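Local coordinates for protein TRAP dicarboxylate transporter, DctP subunit (Ochrobactrum anthropi, PDB 4P47) that probably captures a small organic acid in the periplasm and delivers it to the membrane subunits of a TRAP transporter, at residues A[35-40]-A[67-73]; A[89-95]-A[238-244]; A[102-108]-A[132-136]. All coordinates share one frame; numbering follows the deposited sequence.

Interaction 1 (A[35-40]-A[67-73]); sequences AAANSK and LFPGGVL
Ala-35 and Phe-68 pair as neighbours on parallel strands, CA to CA 4.4 Å, and Ala-36 and Asn-38 hold Phe-68 and the turn behind it by three backbone hydrogen bonds. The first bond runs from Ala-36 N to Phe-68 O at 3.1 Å. It is fairly straight, but the donor stands above the carbonyl plane of Phe-68. The second, from Gly-71 N to Ala-36 O at 2.9 Å, lies in the carbonyl plane and uses a lone pair. The third, from Gly-70 N to Asn-38 O at 2.8 Å, is more bent (N-H...O 140°) and meets its oxygen from above the carbonyl plane. Pro-69 to Val-72 form a type I' turn, with glycine at both central positions, where phi is positive.

The side chains add small apolar touches. Ala-35 CB meets Phe-68 CB at 4.2 Å on one face of the strand pair. Leu-73 CD1 reaches Ala-35 CB at 4.1 Å from the loop after the turn. Phe-68 turns its CG anti to its carbonyl carbon (chi1 -71°), and the ring leads away from Ala-35. Pro-69 presents CB to the carbonyl oxygen of Asn-38, with CB to O at 3.3 Å. The bent chain of Lys-40 passes aslant by the Pro-69 ring, with NZ 3.8 Å from Pro-69 CG. A water links NZ to Leu-67 O.

Strands 30-35 and 63-68 are joined through helix 43-58, a beta-alpha-beta unit of the solute-binding fold. Ala-36 and Lys-40 also touch that helix. The contact sits where both strands run out into loops, near the surface. It is mainly a main-chain contact: backbone groups of the strand end and of the loop and turn beyond it pair with one another, and this pairing holds the glycine turn against residues 36-38.

Interaction 2 (A[89-95]-A[238-244]); sequences EMTVMNA and NPQIVMI
Val-92 and Val-242 meet at the apolar centre, CG2 to CG2 at 3.7 Å. On the same face Met-90 bends at chi3 (65°), which brings its CE to 3.5 Å from Val-242 CG1. Its CG and SD lie against Ile-244. On the other face Met-243 CE touches both Thr-91 CG2 and Met-93 CE, each at 3.9 Å. The side chains of Met-93 and Met-243 run nearly perpendicular. Thr-91 lies alongside Met-243, and its OG1 is bonded to Ala-35 O.

Strands 90-94 and 229-245 are antiparallel neighbours in the mixed sheet of this periplasmic binding protein fold. Thr-91/Met-243 and Met-93/Ile-241 are hydrogen-bonded pairs, each with two N-H...O bonds. Just past the last pair, Asn-94/Gln-240, Ala-95 N bonds to Pro-239 O at 2.9 Å.

At this end the contact turns polar. Gln-240 NE2 gives an almost straight bond (175°) to Asn-94 OD1 at 2.8 Å. The acceptor lies in the amide plane of Gln-240, but the donor stands above the carbonyl plane of Asn-94, and the two amide planes are 68° apart. Gln-44 fixes the other end of the Gln-240 amide by bonding to OE1. Asn-94 ND2 donates to a water at 3.0 Å, and that water donates to Asn-238 OD1 at 2.9 Å. The same OD1 also takes a bond from Arg-152.

Interaction 3 (A[102-108]-A[132-136]); sequences VKAFEAV and LMKRL
Leu-132 lies over one face of the Phe-105 ring, and the two side chains run antiparallel. Leu-132 CB stands 4.0 Å from the ring centroid and 25° off the ring normal, a CH-pi contact. The leucine then forks. CD2 reaches Ala-104 CB at 3.6 Å, and CD1 reaches Val-108 CG1 at 3.9 Å. Leu-136 is set roughly perpendicular to the Phe-105 side chain, with CD2 coming obliquely to 3.9 Å from Phe-105 CE1.

Residues 103-105 form a 3-10 turn in the region between strand 90-94 and helix 117-125. It packs against the C-terminal part of helix 127-133 and the type I turn 133-136. Both sides of the contact also rest on the sheet, as Phe-105 and Leu-132 touch Tyr-146, and Phe-105 and Leu-136 touch Ile-241.

Arg-135 forms the outer side. Its chain is extended from CG to NE and passes square across Val-102, with CB 3.6 Å from Val-102 CG1. Its CD lies 3.7 Å from Ala-104 CB, and that methyl sits over one face of the guanidinium. Arg-135 also touches Thr-323 of helix 321-336.

Interactions 1 and 2 belong to the same sheet. Strand 30-35 joins them: Ala-35 N meets Met-90 O at 2.9 Å, and Ala-35 O meets Thr-91 OG1 at 2.7 Å, both probable hydrogen bonds. Interaction 3 lies within the long chain loop that interaction 2 closes. It packs on one face of that strand pair, with Ile-241 CD1 3.7 Å from Leu-136 CD1. Interactions 1 and 3 do not touch; their nearest atoms are about 14 Å apart. Interaction 2 lies between them, its centre 12 Å from each of the other two centres. In this crystal a C-terminus occupies the ligand-binding pocket.

Interaction 1 (A[35-40]-A[67-73])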
ATOM      1  N   ALA A  35     -15.565   3.353  -6.125  1.00  7.86           N
ATOM      2  CA  ALA A  35     -15.528   3.772  -4.729  1.00  7.35           C
ATOM      3  C   ALA A  35     -14.114   3.694  -4.152  1.00  8.25           C
ATOM      4  O   ALA A  35     -13.320   2.838  -4.529  1.00  7.96           O
ATOM      5  CB  ALA A  35     -16.430   2.882  -3.927  1.00  9.29           C
ATOM      6  N   ALA A  36     -13.783   4.588  -3.226  1.00  8.20           N
ATOM      7  CA  ALA A  36     -12.543   4.481  -2.469  1.00  7.71           C
ATOM      8  C   ALA A  36     -12.669   5.218  -1.158  1.00  8.75           C
ATOM      9  O   ALA A  36     -13.613   5.968  -0.944  1.00  9.52           O
ATOM     10  CB  ALA A  36     -11.371   5.042  -3.265  1.00  8.80           C
ATOM     11  N   ALA A  37     -11.660   5.027  -0.312  1.00  9.11           N
ATOM     12  CA  ALA A  37     -11.642   5.606   1.035  1.00  9.87           C
ATOM     13  C   ALA A  37     -11.252   7.069   1.112  1.00 11.74           C
ATOM     14  O   ALA A  37     -11.787   7.788   1.946  1.00 12.06           O
ATOM     15  CB  ALA A  37     -10.704   4.808   1.890  1.00 12.10           C
ATOM     16  N   ASN A  38     -10.310   7.526   0.287  1.00 11.86           N
ATOM     17  CA  ASN A  38      -9.749   8.863   0.468  1.00 11.35           C
ATOM     18  C   ASN A  38     -10.523   9.935  -0.284  1.00 11.22           C
ATOM     19  O   ASN A  38     -11.437   9.631  -1.034  1.00 13.37           O
ATOM     20  CB  ASN A  38      -8.275   8.840   0.071  1.00 13.37           C
ATOM     21  CG  ASN A  38      -7.469   7.933   0.958  1.00 16.11           C
ATOM     22  OD1 ASN A  38      -6.952   6.884   0.526  1.00 18.79           O
ATOM     23  ND2 ASN A  38      -7.387   8.301   2.229  1.00 19.50           N
ATOM     24  N   SER A  39     -10.157  11.205  -0.069  1.00 17.74           N
ATOM     25  CA  SER A  39     -10.917  12.328  -0.616  1.00 18.90           C
ATOM     26  C   SER A  39     -10.165  13.070  -1.718  1.00 17.80           C
ATOM     27  O   SER A  39      -8.966  12.868  -1.900  1.00 15.72           O
ATOM     28  CB  SER A  39     -11.277  13.310   0.502  1.00 22.17           C
ATOM     29  OG  SER A  39     -12.106  12.689   1.470  1.00 31.37           O
ATOM     30  N   LYS A  40     -10.887  13.912  -2.460  1.00 15.03           N
ATOM     31  CA  LYS A  40     -10.296  14.784  -3.469  1.00 21.25           C
ATOM     32  C   LYS A  40      -9.062  15.451  -2.903  1.00 18.27           C
ATOM     33  O   LYS A  40      -9.066  15.939  -1.765  1.00 17.67           O
ATOM     34  CB  LYS A  40     -11.291  15.870  -3.900  1.00 25.35           C
ATOM     35  CG  LYS A  40     -12.064  15.583  -5.178  1.00 36.73           C
ATOM     36  CD  LYS A  40     -13.004  14.398  -5.027  1.00 42.36           C
ATOM     37  CE  LYS A  40     -14.379  14.681  -5.612  1.00 45.72           C
ATOM     38  NZ  LYS A  40     -14.863  13.557  -6.463  1.00 42.47           N
ATOM     39  N   LEU A  67     -17.433   8.718  -9.403  1.00  8.30           N
ATOM     40  CA  LEU A  67     -16.560   8.503  -8.237  1.00  9.50           C
ATOM     41  C   LEU A  67     -17.312   8.593  -6.919  1.00 10.17           C
ATOM     42  O   LEU A  67     -18.162   9.487  -6.735  1.00 10.64           O
ATOM     43  CB  LEU A  67     -15.400   9.506  -8.240  1.00  8.36           C
ATOM     44  CG  LEU A  67     -14.551   9.555  -9.505  1.00  9.97           C
ATOM     45  CD1 LEU A  67     -13.318  10.393  -9.221  1.00 13.17           C
ATOM     46  CD2 LEU A  67     -14.158   8.166 -10.000  1.00  9.32           C
ATOM     47  N   PHE A  68     -16.996   7.691  -5.998  1.00  8.47           N
ATOM     48  CA  PHE A  68     -17.564   7.705  -4.655  1.00  9.39           C
ATOM     49  C   PHE A  68     -16.403   7.680  -3.690  1.00  8.54           C
ATOM     50  O   PHE A  68     -16.113   6.652  -3.064  1.00  8.76           O
ATOM     51  CB  PHE A  68     -18.484   6.508  -4.397  1.00  9.08           C
ATOM     52  CG  PHE A  68     -19.786   6.562  -5.142  1.00  9.73           C
ATOM     53  CD1 PHE A  68     -19.833   6.263  -6.494  1.00  9.07           C
ATOM     54  CD2 PHE A  68     -20.975   6.888  -4.493  1.00  9.73           C
ATOM     55  CE1 PHE A  68     -21.039   6.280  -7.191  1.00 11.02           C
ATOM     56  CE2 PHE A  68     -22.169   6.914  -5.182  1.00 11.52           C
ATOM     57  CZ  PHE A  68     -22.206   6.627  -6.527  1.00 12.74           C
ATOM     58  N   PRO A  69     -15.722   8.824  -3.554  1.00  9.89           N
ATOM     59  CA  PRO A  69     -14.588   8.937  -2.644  1.00  9.72           C
ATOM     60  C   PRO A  69     -15.023   9.105  -1.185  1.00  9.89           C
ATOM     61  O   PRO A  69     -16.203   9.208  -0.904  1.00 12.14           O
ATOM     62  CB  PRO A  69     -13.888  10.191  -3.160  1.00 11.39           C
ATOM     63  CG  PRO A  69     -14.986  11.048  -3.620  1.00 13.44           C
ATOM     64  CD  PRO A  69     -15.993  10.097  -4.243  1.00  9.84           C
ATOM     65  N   GLY A  70     -14.059   9.091  -0.271  1.00 10.67           N
ATOM     66  CA  GLY A  70     -14.295   9.438   1.122  1.00 11.68           C
ATOM     67  C   GLY A  70     -14.906   8.327   1.948  1.00 10.93           C
ATOM     68  O   GLY A  70     -15.345   8.552   3.073  1.00 11.22           O
ATOM     69  N   GLY A  71     -14.974   7.124   1.401  1.00 10.19           N
ATOM     70  CA  GLY A  71     -15.506   5.986   2.118  1.00 11.84           C
ATOM     71  C   GLY A  71     -17.006   6.079   2.327  1.00 11.26           C
ATOM     72  O   GLY A  71     -17.558   5.403   3.189  1.00 12.48           O
ATOM     73  N   VAL A  72     -17.684   6.899   1.535  1.00  9.93           N
ATOM     74  CA  VAL A  72     -19.112   7.123   1.753  1.00 11.59           C
ATOM     75  C   VAL A  72     -19.964   5.888   1.539  1.00 11.72           C
ATOM     76  O   VAL A  72     -21.074   5.810   2.077  1.00 14.45           O
ATOM     77  CB  VAL A  72     -19.643   8.271   0.870  1.00 12.23           C
ATOM     78  CG1 VAL A  72     -18.974   9.576   1.276  1.00 12.70           C
ATOM     79  CG2 VAL A  72     -19.442   7.964  -0.614  1.00 12.22           C
ATOM     80  N   LEU A  73     -19.480   4.937   0.738  1.00 11.71           N
ATOM     81  CA  LEU A  73     -20.222   3.706   0.483  1.00 12.61           C
ATOM     82  C   LEU A  73     -19.875   2.611   1.466  1.00 12.68           C
ATOM     83  O   LEU A  73     -20.528   1.572   1.476  1.00 16.83           O
ATOM     84  CB  LEU A  73     -20.000   3.186  -0.943  1.00 11.73           C
ATOM     85  CG  LEU A  73     -20.524   4.086  -2.063  1.00 11.11           C
ATOM     86  CD1 LEU A  73     -20.505   3.343  -3.369  1.00 11.36           C
ATOM     87  CD2 LEU A  73     -21.930   4.599  -1.765  1.00 14.25           C
TER
HETATM   88  O   HOH W   1     -17.067  12.431  -6.574  1.00 22.80           O

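Interaction 2 (A[89-95]-A[238-244])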
ATOM      1  N   GLU A  89     -19.293  -1.346  -8.931  1.00  7.14           N
ATOM      2  CA  GLU A  89     -18.493  -1.915 -10.032  1.00  8.91           C
ATOM      3  C   GLU A  89     -17.001  -1.910  -9.794  1.00  7.62           C
ATOM      4  O   GLU A  89     -16.314  -2.866 -10.155  1.00  8.24           O
ATOM      5  CB  GLU A  89     -18.748  -1.184 -11.343  1.00  8.51           C
ATOM      6  CG  GLU A  89     -20.115  -1.465 -11.962  1.00 11.09           C
ATOM      7  CD  GLU A  89     -21.261  -0.739 -11.289  1.00  9.82           C
ATOM      8  OE1 GLU A  89     -21.037   0.285 -10.621  1.00 10.50           O
ATOM      9  OE2 GLU A  89     -22.414  -1.214 -11.444  1.00 14.41           O
ATOM     10  N   MET A  90     -16.474  -0.825  -9.241  1.00  7.14           N
ATOM     11  CA  MET A  90     -15.018  -0.697  -9.100  1.00  6.86           C
ATOM     12  C   MET A  90     -14.604  -0.161  -7.746  1.00  6.46           C
ATOM     13  O   MET A  90     -15.338   0.586  -7.105  1.00  7.04           O
ATOM     14  CB  MET A  90     -14.423   0.228 -10.177  1.00  7.31           C
ATOM     15  CG  MET A  90     -14.304  -0.411 -11.554  1.00  8.52           C
ATOM     16  SD  MET A  90     -13.435   0.594 -12.793  1.00  8.04           S
ATOM     17  CE  MET A  90     -11.803   0.598 -12.035  1.00  8.19           C
ATOM     18  N   THR A  91     -13.403  -0.528  -7.324  1.00  6.44           N
ATOM     19  CA  THR A  91     -12.802   0.073  -6.152  1.00  6.52           C
ATOM     20  C   THR A  91     -11.292  -0.022  -6.271  1.00  7.46           C
ATOM     21  O   THR A  91     -10.751  -0.753  -7.124  1.00  7.55           O
ATOM     22  CB  THR A  91     -13.300  -0.577  -4.854  1.00  8.29           C
ATOM     23  OG1 THR A  91     -12.949   0.233  -3.730  1.00  8.74           O
ATOM     24  CG2 THR A  91     -12.710  -1.949  -4.666  1.00  9.84           C
ATOM     25  N   VAL A  92     -10.608   0.741  -5.433  1.00  5.47           N
ATOM     26  CA  VAL A  92      -9.167   0.650  -5.268  1.00  7.71           C
ATOM     27  C   VAL A  92      -8.863   0.658  -3.770  1.00  6.05           C
ATOM     28  O   VAL A  92      -9.449   1.431  -3.020  1.00  7.44           O
ATOM     29  CB  VAL A  92      -8.441   1.793  -6.048  1.00  6.12           C
ATOM     30  CG1 VAL A  92      -8.950   3.183  -5.629  1.00  8.31           C
ATOM     31  CG2 VAL A  92      -6.939   1.662  -5.903  1.00  6.81           C
ATOM     32  N   MET A  93      -8.005  -0.244  -3.321  1.00  6.17           N
ATOM     33  CA  MET A  93      -7.694  -0.333  -1.885  1.00  7.80           C
ATOM     34  C   MET A  93      -6.375  -1.038  -1.692  1.00  6.51           C
ATOM     35  O   MET A  93      -5.864  -1.675  -2.602  1.00  6.31           O
ATOM     36  CB  MET A  93      -8.771  -1.123  -1.131  1.00  7.46           C
ATOM     37  CG  MET A  93      -8.809  -2.598  -1.521  1.00  8.04           C
ATOM     38  SD  MET A  93     -10.126  -3.534  -0.675  1.00 10.05           S
ATOM     39  CE  MET A  93     -11.503  -2.872  -1.561  1.00 12.57           C
ATOM     40  N   ASN A  94      -5.830  -0.953  -0.487  1.00  6.78           N
ATOM     41  CA  ASN A  94      -4.594  -1.651  -0.172  1.00  6.57           C
ATOM     42  C   ASN A  94      -4.736  -3.132  -0.479  1.00  7.78           C
ATOM     43  O   ASN A  94      -5.690  -3.793  -0.031  1.00  7.67           O
ATOM     44  CB  ASN A  94      -4.224  -1.438   1.305  1.00  6.64           C
ATOM     45  CG  ASN A  94      -3.701  -0.039   1.588  1.00  9.73           C
ATOM     46  OD1 ASN A  94      -3.449   0.755   0.698  1.00  9.32           O
ATOM     47  ND2 ASN A  94      -3.561   0.276   2.866  1.00 14.63           N
ATOM     48  N   ALA A  95      -3.778  -3.673  -1.220  1.00  7.20           N
ATOM     49  CA  ALA A  95      -3.915  -5.034  -1.704  1.00  6.94           C
ATOM     50  C   ALA A  95      -3.857  -6.089  -0.605  1.00  7.72           C
ATOM     51  O   ALA A  95      -4.410  -7.170  -0.759  1.00  7.74           O
ATOM     52  CB  ALA A  95      -2.881  -5.324  -2.779  1.00  7.95           C
ATOM     53  N   ASN A 238       2.678  -0.488   0.982  1.00  7.01           N
ATOM     54  CA  ASN A 238       1.270  -0.693   0.660  1.00  7.60           C
ATOM     55  C   ASN A 238       0.981  -0.348  -0.813  1.00  9.04           C
ATOM     56  O   ASN A 238       0.788   0.824  -1.152  1.00  7.42           O
ATOM     57  CB  ASN A 238       0.339   0.184   1.544  1.00  7.41           C
ATOM     58  CG  ASN A 238       0.322  -0.185   3.041  1.00  6.95           C
ATOM     59  OD1 ASN A 238       0.067   0.675   3.892  1.00  7.09           O
ATOM     60  ND2 ASN A 238       0.520  -1.441   3.345  1.00  8.54           N
ATOM     61  N   PRO A 239       0.932  -1.365  -1.688  1.00  6.47           N
ATOM     62  CA  PRO A 239       0.393  -1.151  -3.024  1.00  6.32           C
ATOM     63  C   PRO A 239      -1.107  -1.182  -2.940  1.00  8.84           C
ATOM     64  O   PRO A 239      -1.645  -1.862  -2.056  1.00  8.16           O
ATOM     65  CB  PRO A 239       0.900  -2.364  -3.808  1.00  7.95           C
ATOM     66  CG  PRO A 239       1.085  -3.428  -2.809  1.00  9.19           C
ATOM     67  CD  PRO A 239       1.288  -2.773  -1.462  1.00  7.51           C
ATOM     68  N   GLN A 240      -1.784  -0.467  -3.823  1.00  6.78           N
ATOM     69  CA  GLN A 240      -3.220  -0.601  -3.933  1.00  7.58           C
ATOM     70  C   GLN A 240      -3.551  -1.397  -5.169  1.00  7.09           C
ATOM     71  O   GLN A 240      -2.772  -1.418  -6.147  1.00  9.74           O
ATOM     72  CB  GLN A 240      -3.902   0.744  -3.949  1.00  7.78           C
ATOM     73  CG  GLN A 240      -3.574   1.520  -2.692  1.00  8.26           C
ATOM     74  CD  GLN A 240      -4.670   2.441  -2.289  1.00  8.06           C
ATOM     75  OE1 GLN A 240      -5.247   3.149  -3.119  1.00 10.07           O
ATOM     76  NE2 GLN A 240      -4.969   2.454  -1.003  1.00  9.01           N
ATOM     77  N   ILE A 241      -4.634  -2.137  -5.129  1.00  6.06           N
ATOM     78  CA  ILE A 241      -5.091  -2.847  -6.315  1.00  6.00           C
ATOM     79  C   ILE A 241      -6.410  -2.231  -6.763  1.00  5.81           C
ATOM     80  O   ILE A 241      -7.337  -1.982  -5.969  1.00  7.23           O
ATOM     81  CB  ILE A 241      -5.202  -4.366  -6.077  1.00  6.60           C
ATOM     82  CG1 ILE A 241      -5.605  -5.073  -7.366  1.00  7.63           C
ATOM     83  CG2 ILE A 241      -6.157  -4.675  -4.942  1.00  7.73           C
ATOM     84  CD1 ILE A 241      -5.466  -6.584  -7.292  1.00  8.79           C
ATOM     85  N   VAL A 242      -6.487  -1.946  -8.063  1.00  5.15           N
ATOM     86  CA  VAL A 242      -7.709  -1.494  -8.703  1.00  6.16           C
ATOM     87  C   VAL A 242      -8.444  -2.711  -9.224  1.00  6.94           C
ATOM     88  O   VAL A 242      -7.866  -3.522  -9.971  1.00  6.65           O
ATOM     89  CB  VAL A 242      -7.381  -0.561  -9.885  1.00  6.36           C
ATOM     90  CG1 VAL A 242      -8.659  -0.072 -10.567  1.00  7.87           C
ATOM     91  CG2 VAL A 242      -6.527   0.635  -9.427  1.00  8.05           C
ATOM     92  N   MET A 243      -9.694  -2.858  -8.804  1.00  5.32           N
ATOM     93  CA  MET A 243     -10.502  -4.017  -9.132  1.00  6.59           C
ATOM     94  C   MET A 243     -11.832  -3.628  -9.720  1.00  6.79           C
ATOM     95  O   MET A 243     -12.374  -2.538  -9.466  1.00  7.17           O
ATOM     96  CB  MET A 243     -10.772  -4.833  -7.870  1.00  7.66           C
ATOM     97  CG  MET A 243      -9.535  -5.495  -7.302  1.00  7.96           C
ATOM     98  SD  MET A 243      -9.753  -6.277  -5.673  1.00  9.61           S
ATOM     99  CE  MET A 243     -10.120  -4.832  -4.654  1.00 11.49           C
ATOM    100  N   ILE A 244     -12.381  -4.559 -10.494  1.00  7.21           N
ATOM    101  CA  ILE A 244     -13.710  -4.435 -11.032  1.00  6.82           C
ATOM    102  C   ILE A 244     -14.488  -5.729 -10.746  1.00  6.69           C
ATOM    103  O   ILE A 244     -13.918  -6.818 -10.718  1.00  8.79           O
ATOM    104  CB  ILE A 244     -13.631  -4.051 -12.549  1.00  7.39           C
ATOM    105  CG1 ILE A 244     -15.008  -3.735 -13.112  1.00  9.35           C
ATOM    106  CG2 ILE A 244     -12.934  -5.130 -13.388  1.00  8.35           C
ATOM    107  CD1 ILE A 244     -14.931  -2.948 -14.398  1.00  9.53           C
TER
HETATM  108  O   HOH W   2      -2.162   2.510   4.302  1.00 16.44           O

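Interaction 3 (A[102-108]-A[132-136])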
ATOM      1  N   VAL A 102      -8.019 -14.175  -0.740  1.00 12.35           N
ATOM      2  CA  VAL A 102      -7.013 -14.972  -1.416  1.00 12.38           C
ATOM      3  C   VAL A 102      -5.752 -14.839  -0.573  1.00 11.20           C
ATOM      4  O   VAL A 102      -5.125 -13.783  -0.552  1.00 10.28           O
ATOM      5  CB  VAL A 102      -6.760 -14.463  -2.853  1.00 11.60           C
ATOM      6  CG1 VAL A 102      -5.527 -15.120  -3.463  1.00 11.65           C
ATOM      7  CG2 VAL A 102      -7.991 -14.687  -3.712  1.00 16.66           C
ATOM      8  N   LYS A 103      -5.386 -15.892   0.144  1.00 12.32           N
ATOM      9  CA  LYS A 103      -4.310 -15.799   1.128  1.00 11.30           C
ATOM     10  C   LYS A 103      -2.959 -15.366   0.566  1.00 12.00           C
ATOM     11  O   LYS A 103      -2.155 -14.746   1.286  1.00 11.08           O
ATOM     12  CB  LYS A 103      -4.145 -17.148   1.836  1.00 17.85           C
ATOM     13  CG  LYS A 103      -4.844 -17.195   3.161  1.00 33.98           C
ATOM     14  CD  LYS A 103      -4.155 -16.289   4.176  1.00 33.01           C
ATOM     15  CE  LYS A 103      -5.119 -15.889   5.269  1.00 40.44           C
ATOM     16  NZ  LYS A 103      -5.986 -17.024   5.699  1.00 44.77           N
ATOM     17  N   ALA A 104      -2.702 -15.683  -0.696  1.00  9.55           N
ATOM     18  CA  ALA A 104      -1.440 -15.316  -1.312  1.00 10.06           C
ATOM     19  C   ALA A 104      -1.205 -13.803  -1.239  1.00  7.86           C
ATOM     20  O   ALA A 104      -0.047 -13.392  -1.222  1.00  9.91           O
ATOM     21  CB  ALA A 104      -1.379 -15.820  -2.750  1.00 11.92           C
ATOM     22  N   PHE A 105      -2.272 -13.005  -1.227  1.00  8.30           N
ATOM     23  CA  PHE A 105      -2.105 -11.557  -1.156  1.00  6.70           C
ATOM     24  C   PHE A 105      -1.442 -11.095   0.145  1.00  8.18           C
ATOM     25  O   PHE A 105      -0.960  -9.964   0.203  1.00  7.68           O
ATOM     26  CB  PHE A 105      -3.427 -10.839  -1.381  1.00  8.08           C
ATOM     27  CG  PHE A 105      -3.746 -10.620  -2.828  1.00  7.78           C
ATOM     28  CD1 PHE A 105      -4.413 -11.591  -3.566  1.00  9.11           C
ATOM     29  CD2 PHE A 105      -3.370  -9.462  -3.459  1.00 10.18           C
ATOM     30  CE1 PHE A 105      -4.701 -11.392  -4.907  1.00  8.67           C
ATOM     31  CE2 PHE A 105      -3.662  -9.269  -4.811  1.00  9.13           C
ATOM     32  CZ  PHE A 105      -4.331 -10.244  -5.525  1.00  9.53           C
ATOM     33  N   GLU A 106      -1.373 -11.929   1.175  1.00  7.78           N
ATOM     34  CA  GLU A 106      -0.615 -11.568   2.371  1.00  7.00           C
ATOM     35  C   GLU A 106       0.841 -11.313   2.054  1.00  8.67           C
ATOM     36  O   GLU A 106       1.526 -10.596   2.797  1.00  8.55           O
ATOM     37  CB  GLU A 106      -0.769 -12.665   3.416  1.00  9.52           C
ATOM     38  CG  GLU A 106      -0.109 -12.417   4.744  1.00 10.30           C
ATOM     39  CD  GLU A 106      -0.469 -13.484   5.747  1.00 13.43           C
ATOM     40  OE1 GLU A 106      -0.021 -14.645   5.564  1.00 14.30           O
ATOM     41  OE2 GLU A 106      -1.198 -13.173   6.698  1.00 19.12           O
ATOM     42  N   ALA A 107       1.312 -11.835   0.926  1.00  7.60           N
ATOM     43  CA  ALA A 107       2.692 -11.596   0.531  1.00  8.51           C
ATOM     44  C   ALA A 107       3.004 -10.091   0.414  1.00  8.79           C
ATOM     45  O   ALA A 107       4.131  -9.672   0.666  1.00  8.37           O
ATOM     46  CB  ALA A 107       3.039 -12.319  -0.791  1.00  8.57           C
ATOM     47  N   VAL A 108       2.032  -9.269   0.018  1.00  7.11           N
ATOM     48  CA  VAL A 108       2.337  -7.846  -0.176  1.00  7.02           C
ATOM     49  C   VAL A 108       2.547  -7.111   1.138  1.00  6.78           C
ATOM     50  O   VAL A 108       3.072  -6.006   1.145  1.00  7.42           O
ATOM     51  CB  VAL A 108       1.280  -7.091  -1.018  1.00  7.06           C
ATOM     52  CG1 VAL A 108       1.044  -7.784  -2.358  1.00  8.92           C
ATOM     53  CG2 VAL A 108      -0.026  -6.876  -0.273  1.00  7.65           C
ATOM     54  N   LEU A 132      -0.602 -12.942  -8.654  1.00  9.43           N
ATOM     55  CA  LEU A 132      -1.578 -12.722  -7.609  1.00  8.88           C
ATOM     56  C   LEU A 132      -2.941 -12.428  -8.232  1.00 10.68           C
ATOM     57  O   LEU A 132      -3.951 -12.991  -7.815  1.00 10.34           O
ATOM     58  CB  LEU A 132      -1.166 -11.565  -6.694  1.00  9.30           C
ATOM     59  CG  LEU A 132      -0.051 -11.858  -5.684  1.00  9.49           C
ATOM     60  CD1 LEU A 132       0.306 -10.605  -4.933  1.00 10.28           C
ATOM     61  CD2 LEU A 132      -0.482 -12.954  -4.724  1.00 10.22           C
ATOM     62  N   MET A 133      -2.980 -11.538  -9.218  1.00  8.48           N
ATOM     63  CA  MET A 133      -4.257 -11.154  -9.834  1.00  8.96           C
ATOM     64  C   MET A 133      -4.981 -12.312 -10.489  1.00 10.95           C
ATOM     65  O   MET A 133      -6.199 -12.338 -10.545  1.00 10.41           O
ATOM     66  CB  MET A 133      -4.047 -10.026 -10.847  1.00 11.13           C
ATOM     67  CG  MET A 133      -3.692  -8.726 -10.186  1.00 11.66           C
ATOM     68  SD  MET A 133      -3.840  -7.306 -11.258  1.00 21.87           S
ATOM     69  CE  MET A 133      -2.747  -7.773 -12.585  1.00 32.56           C
ATOM     70  N   LYS A 134      -4.236 -13.286 -10.987  1.00  9.57           N
ATOM     71  CA  LYS A 134      -4.853 -14.459 -11.587  1.00 11.71           C
ATOM     72  C   LYS A 134      -5.723 -15.265 -10.629  1.00 10.58           C
ATOM     73  O   LYS A 134      -6.582 -16.027 -11.046  1.00 13.30           O
ATOM     74  CB  LYS A 134      -3.777 -15.346 -12.223  1.00 14.56           C
ATOM     75  CG  LYS A 134      -3.177 -14.690 -13.458  1.00 22.99           C
ATOM     76  CD  LYS A 134      -2.729 -15.692 -14.513  1.00 36.04           C
ATOM     77  CE  LYS A 134      -1.276 -16.071 -14.350  1.00 33.58           C
ATOM     78  NZ  LYS A 134      -0.793 -16.858 -15.530  1.00 27.32           N
ATOM     79  N   ARG A 135      -5.514 -15.068  -9.332  1.00 10.05           N
ATOM     80  CA  ARG A 135      -6.267 -15.761  -8.305  1.00 10.73           C
ATOM     81  C   ARG A 135      -7.622 -15.104  -8.010  1.00 10.46           C
ATOM     82  O   ARG A 135      -8.438 -15.650  -7.257  1.00 13.13           O
ATOM     83  CB  ARG A 135      -5.423 -15.828  -7.015  1.00 11.16           C
ATOM     84  CG  ARG A 135      -4.080 -16.545  -7.212  1.00 13.62           C
ATOM     85  CD  ARG A 135      -3.100 -16.391  -6.025  1.00 14.93           C
ATOM     86  NE  ARG A 135      -1.830 -17.067  -6.311  1.00 14.90           N
ATOM     87  CZ  ARG A 135      -1.590 -18.348  -6.044  1.00 21.65           C
ATOM     88  NH1 ARG A 135      -2.520 -19.093  -5.463  1.00 18.11           N
ATOM     89  NH2 ARG A 135      -0.420 -18.888  -6.361  1.00 20.55           N
ATOM     90  N   LEU A 136      -7.882 -13.936  -8.595  1.00  9.28           N
ATOM     91  CA  LEU A 136      -9.066 -13.166  -8.231  1.00 11.15           C
ATOM     92  C   LEU A 136     -10.377 -13.628  -8.877  1.00  9.20           C
ATOM     93  O   LEU A 136     -11.408 -13.572  -8.216  1.00  9.44           O
ATOM     94  CB  LEU A 136      -8.830 -11.660  -8.462  1.00  8.52           C
ATOM     95  CG  LEU A 136      -7.836 -11.052  -7.466  1.00  8.27           C
ATOM     96  CD1 LEU A 136      -7.490  -9.631  -7.914  1.00  9.72           C
ATOM     97  CD2 LEU A 136      -8.370 -11.041  -6.048  1.00 11.46           C
TER